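Cytosolic protein (Streptococcus thermophilus, PDB 2QZI) is of unknown function; it is a small protein, named as cytosolic, of the DUF1827 family, with a helix packed on an antiparallel sheet. Local coordinates at residues R68-L72 with K73-D77. Numbering follows the deposited sequence.
Sequences REFFL and KRKID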
ATOM      1  N   ARG A  68      -4.048   0.075  -6.915  1.00 69.39           N
ATOM      2  CA  ARG A  68      -2.913   0.917  -7.262  0.50 70.98           C
ATOM      3  C   ARG A  68      -3.419   2.268  -7.736  1.00 71.15           C
ATOM      4  O   ARG A  68      -2.852   3.293  -7.335  1.00 71.55           O
ATOM      5  CB  ARG A  68      -2.017   0.279  -8.334  0.50 69.94           C
ATOM      6  CG  ARG A  68      -0.751   1.107  -8.599  0.50 72.82           C
ATOM      7  CD  ARG A  68      -0.066   0.774  -9.954  0.50 71.54           C
ATOM      8  NE  ARG A  68       1.074  -0.118  -9.811  0.50 76.74           N
ATOM      9  CZ  ARG A  68       1.181  -1.351 -10.336  0.50 75.72           C
ATOM     10  NH1 ARG A  68       2.296  -2.042 -10.129  0.50 61.61           N
ATOM     11  NH2 ARG A  68       0.172  -1.898 -11.042  0.50 75.36           N
ATOM     12  N   GLU A  69      -4.472   2.279  -8.573  1.00 71.08           N
ATOM     13  CA  GLU A  69      -4.914   3.534  -9.134  1.00 73.39           C
ATOM     14  C   GLU A  69      -5.656   4.387  -8.075  1.00 73.63           C
ATOM     15  O   GLU A  69      -5.654   5.623  -8.183  1.00 75.22           O
ATOM     16  CB  GLU A  69      -5.754   3.323 -10.403  1.00 75.27           C
ATOM     17  CG  GLU A  69      -4.921   2.929 -11.677  1.00 81.76           C
ATOM     18  CD  GLU A  69      -3.764   3.933 -12.055  1.00 90.25           C
ATOM     19  OE1 GLU A  69      -2.600   3.468 -12.312  1.00 91.03           O
ATOM     20  OE2 GLU A  69      -4.023   5.172 -12.078  1.00 91.18           O
ATOM     21  N   PHE A  70      -6.272   3.741  -7.074  1.00 71.46           N
ATOM     22  CA  PHE A  70      -6.854   4.430  -5.920  1.00 70.80           C
ATOM     23  C   PHE A  70      -5.794   5.200  -5.128  1.00 71.80           C
ATOM     24  O   PHE A  70      -5.975   6.362  -4.810  1.00 72.97           O
ATOM     25  CB  PHE A  70      -7.555   3.436  -4.983  1.00 69.94           C
ATOM     26  CG  PHE A  70      -8.190   4.098  -3.738  1.00 70.01           C
ATOM     27  CD1 PHE A  70      -9.480   4.626  -3.786  1.00 68.32           C
ATOM     28  CD2 PHE A  70      -7.474   4.185  -2.544  1.00 70.48           C
ATOM     29  CE1 PHE A  70     -10.056   5.235  -2.620  1.00 69.59           C
ATOM     30  CE2 PHE A  70      -7.993   4.819  -1.402  1.00 74.36           C
ATOM     31  CZ  PHE A  70      -9.314   5.335  -1.432  1.00 71.85           C
ATOM     32  N   PHE A  71      -4.664   4.567  -4.833  1.00 73.15           N
ATOM     33  CA  PHE A  71      -3.582   5.243  -4.070  1.00 71.94           C
ATOM     34  C   PHE A  71      -2.944   6.358  -4.862  1.00 71.38           C
ATOM     35  O   PHE A  71      -2.715   7.446  -4.337  1.00 70.22           O
ATOM     36  CB  PHE A  71      -2.602   4.244  -3.432  1.00 71.76           C
ATOM     37  CG  PHE A  71      -3.198   3.577  -2.234  1.00 70.63           C
ATOM     38  CD1 PHE A  71      -3.104   4.158  -0.957  1.00 68.86           C
ATOM     39  CD2 PHE A  71      -3.944   2.418  -2.391  1.00 69.94           C
ATOM     40  CE1 PHE A  71      -3.790   3.555   0.159  1.00 73.74           C
ATOM     41  CE2 PHE A  71      -4.636   1.832  -1.288  1.00 72.81           C
ATOM     42  CZ  PHE A  71      -4.542   2.396  -0.018  1.00 73.41           C
ATOM     43  N   LEU A  72      -2.755   6.111  -6.146  1.00 72.83           N
ATOM     44  CA  LEU A  72      -2.118   7.083  -7.028  1.00 74.10           C
ATOM     45  C   LEU A  72      -2.999   8.300  -7.180  1.00 75.37           C
ATOM     46  O   LEU A  72      -2.536   9.413  -7.320  1.00 77.97           O
ATOM     47  CB  LEU A  72      -1.819   6.457  -8.402  1.00 72.34           C
ATOM     48  CG  LEU A  72      -0.540   5.624  -8.416  1.00 73.00           C
ATOM     49  CD1 LEU A  72      -0.402   4.878  -9.739  1.00 67.03           C
ATOM     50  CD2 LEU A  72       0.754   6.508  -8.124  1.00 66.42           C
ATOM     51  N   LYS A  73      -4.286   8.092  -7.171  1.00 77.09           N
ATOM     52  CA  LYS A  73      -5.197   9.184  -7.377  1.00 78.83           C
ATOM     53  C   LYS A  73      -5.408   9.952  -6.084  1.00 79.86           C
ATOM     54  O   LYS A  73      -5.577  11.172  -6.112  1.00 81.21           O
ATOM     55  CB  LYS A  73      -6.537   8.658  -7.926  1.00 78.01           C
ATOM     56  CG  LYS A  73      -7.518   9.727  -8.323  1.00 79.58           C
ATOM     57  CD  LYS A  73      -8.860   9.092  -8.663  1.00 83.46           C
ATOM     58  CE  LYS A  73      -9.906  10.140  -9.085  1.00 88.40           C
ATOM     59  NZ  LYS A  73      -9.374  11.067 -10.130  1.00 89.20           N
ATOM     60  N   ARG A  74      -5.415   9.250  -4.957  1.00 81.11           N
ATOM     61  CA  ARG A  74      -5.929   9.821  -3.713  1.00 82.56           C
ATOM     62  C   ARG A  74      -4.856  10.106  -2.627  1.00 83.33           C
ATOM     63  O   ARG A  74      -5.031  11.016  -1.797  1.00 83.75           O
ATOM     64  CB  ARG A  74      -7.065   8.951  -3.145  1.00 82.15           C
ATOM     65  CG  ARG A  74      -8.222   8.751  -4.092  1.00 84.13           C
ATOM     66  CD  ARG A  74      -9.233   9.856  -3.856  1.00 88.88           C
ATOM     67  NE  ARG A  74      -9.961  10.275  -5.053  1.00 92.50           N
ATOM     68  CZ  ARG A  74     -11.294  10.359  -5.130  1.00 95.88           C
ATOM     69  NH1 ARG A  74     -12.063  10.052  -4.069  1.00 96.80           N
ATOM     70  NH2 ARG A  74     -11.871  10.764  -6.263  1.00 94.90           N
ATOM     71  N   LYS A  75      -3.759   9.355  -2.634  1.00 83.41           N
ATOM     72  CA  LYS A  75      -2.933   9.246  -1.441  1.00 83.11           C
ATOM     73  C   LYS A  75      -1.512   9.615  -1.691  1.00 82.17           C
ATOM     74  O   LYS A  75      -0.833  10.017  -0.772  1.00 83.94           O
ATOM     75  CB  LYS A  75      -3.027   7.827  -0.864  1.00 83.22           C
ATOM     76  CG  LYS A  75      -4.489   7.433  -0.484  1.00 84.06           C
ATOM     77  CD  LYS A  75      -4.936   7.984   0.817  1.00 86.71           C
ATOM     78  CE  LYS A  75      -6.453   7.760   0.919  1.00 90.60           C
ATOM     79  NZ  LYS A  75      -7.022   7.982   2.269  1.00 96.18           N
ATOM     80  N   ILE A  76      -1.060   9.503  -2.944  1.00 80.77           N
ATOM     81  CA  ILE A  76       0.304   9.623  -3.276  1.00 77.46           C
ATOM     82  C   ILE A  76       0.569  10.951  -4.017  1.00 77.94           C
ATOM     83  O   ILE A  76      -0.182  11.337  -4.886  1.00 77.76           O
ATOM     84  CB  ILE A  76       0.707   8.399  -4.114  1.00 78.68           C
ATOM     85  CG1 ILE A  76       0.827   7.137  -3.230  1.00 75.64           C
ATOM     86  CG2 ILE A  76       1.967   8.664  -4.840  1.00 73.63           C
ATOM     87  CD1 ILE A  76       1.084   5.824  -3.987  1.00 68.36           C
ATOM     88  N   ASP A  77       1.607  11.698  -3.653  1.00 75.75           N
ATOM     89  CA  ASP A  77       1.788  12.994  -4.295  1.00 74.72           C
ATOM     90  C   ASP A  77       2.669  12.651  -5.521  1.00 75.41           C
ATOM     91  O   ASP A  77       3.839  12.307  -5.358  1.00 73.21           O
ATOM     92  CB  ASP A  77       2.466  13.938  -3.290  1.00 75.15           C
ATOM     93  CG  ASP A  77       2.919  15.273  -3.902  1.00 76.99           C
ATOM     94  OD1 ASP A  77       2.820  15.495  -5.129  1.00 78.00           O
ATOM     95  OD2 ASP A  77       3.389  16.127  -3.129  1.00 80.83           O
TER
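Phe-71 O is gripped by two main-chain donors where helix 61-74 ends: Lys-75 N at 2.8 Å and Ile-76 N at 3.0 Å reach it from opposite faces of the carbonyl plane. The first is the straighter, with an N-H...O angle of 152°; Arg-74 N adds a weak third bond. Just before it, the i+4 helical bonds persist: Lys-73 N bonds to Glu-69 O, lying 37° out of that carbonyl plane, and Arg-74 N bonds to Phe-70 O at 2.9 Å, an acceptor that also takes a weak bond from Lys-73 N. Leu-72 O has its donor beyond the turn, in the amine of Lys-78. The Phe-70 ring carries Arg-74 CG over one face, 4.2 Å from CE1. Lys-75 bends at chi2 (-80°), drawing its chain across Phe-71, with CG 3.6 Å from CD1 of that ring; its NZ continues to a hydrogen bond with Tyr-32 OH. On the buried side, Ile-76 lays CD1 against Phe-71 CB at 4.0 Å and CG2 against Leu-72 CD2 at 4.1 Å. These three apolar side chains also meet the sheet, Phe-71 on Leu-50, Leu-72 and Ile-76 on Phe-99. One carbonyl taking both an i+4 and an i+5 N-H is a common way for a helix C-terminus to end, here at the close of helix 61-74 as it lies on the antiparallel sheet.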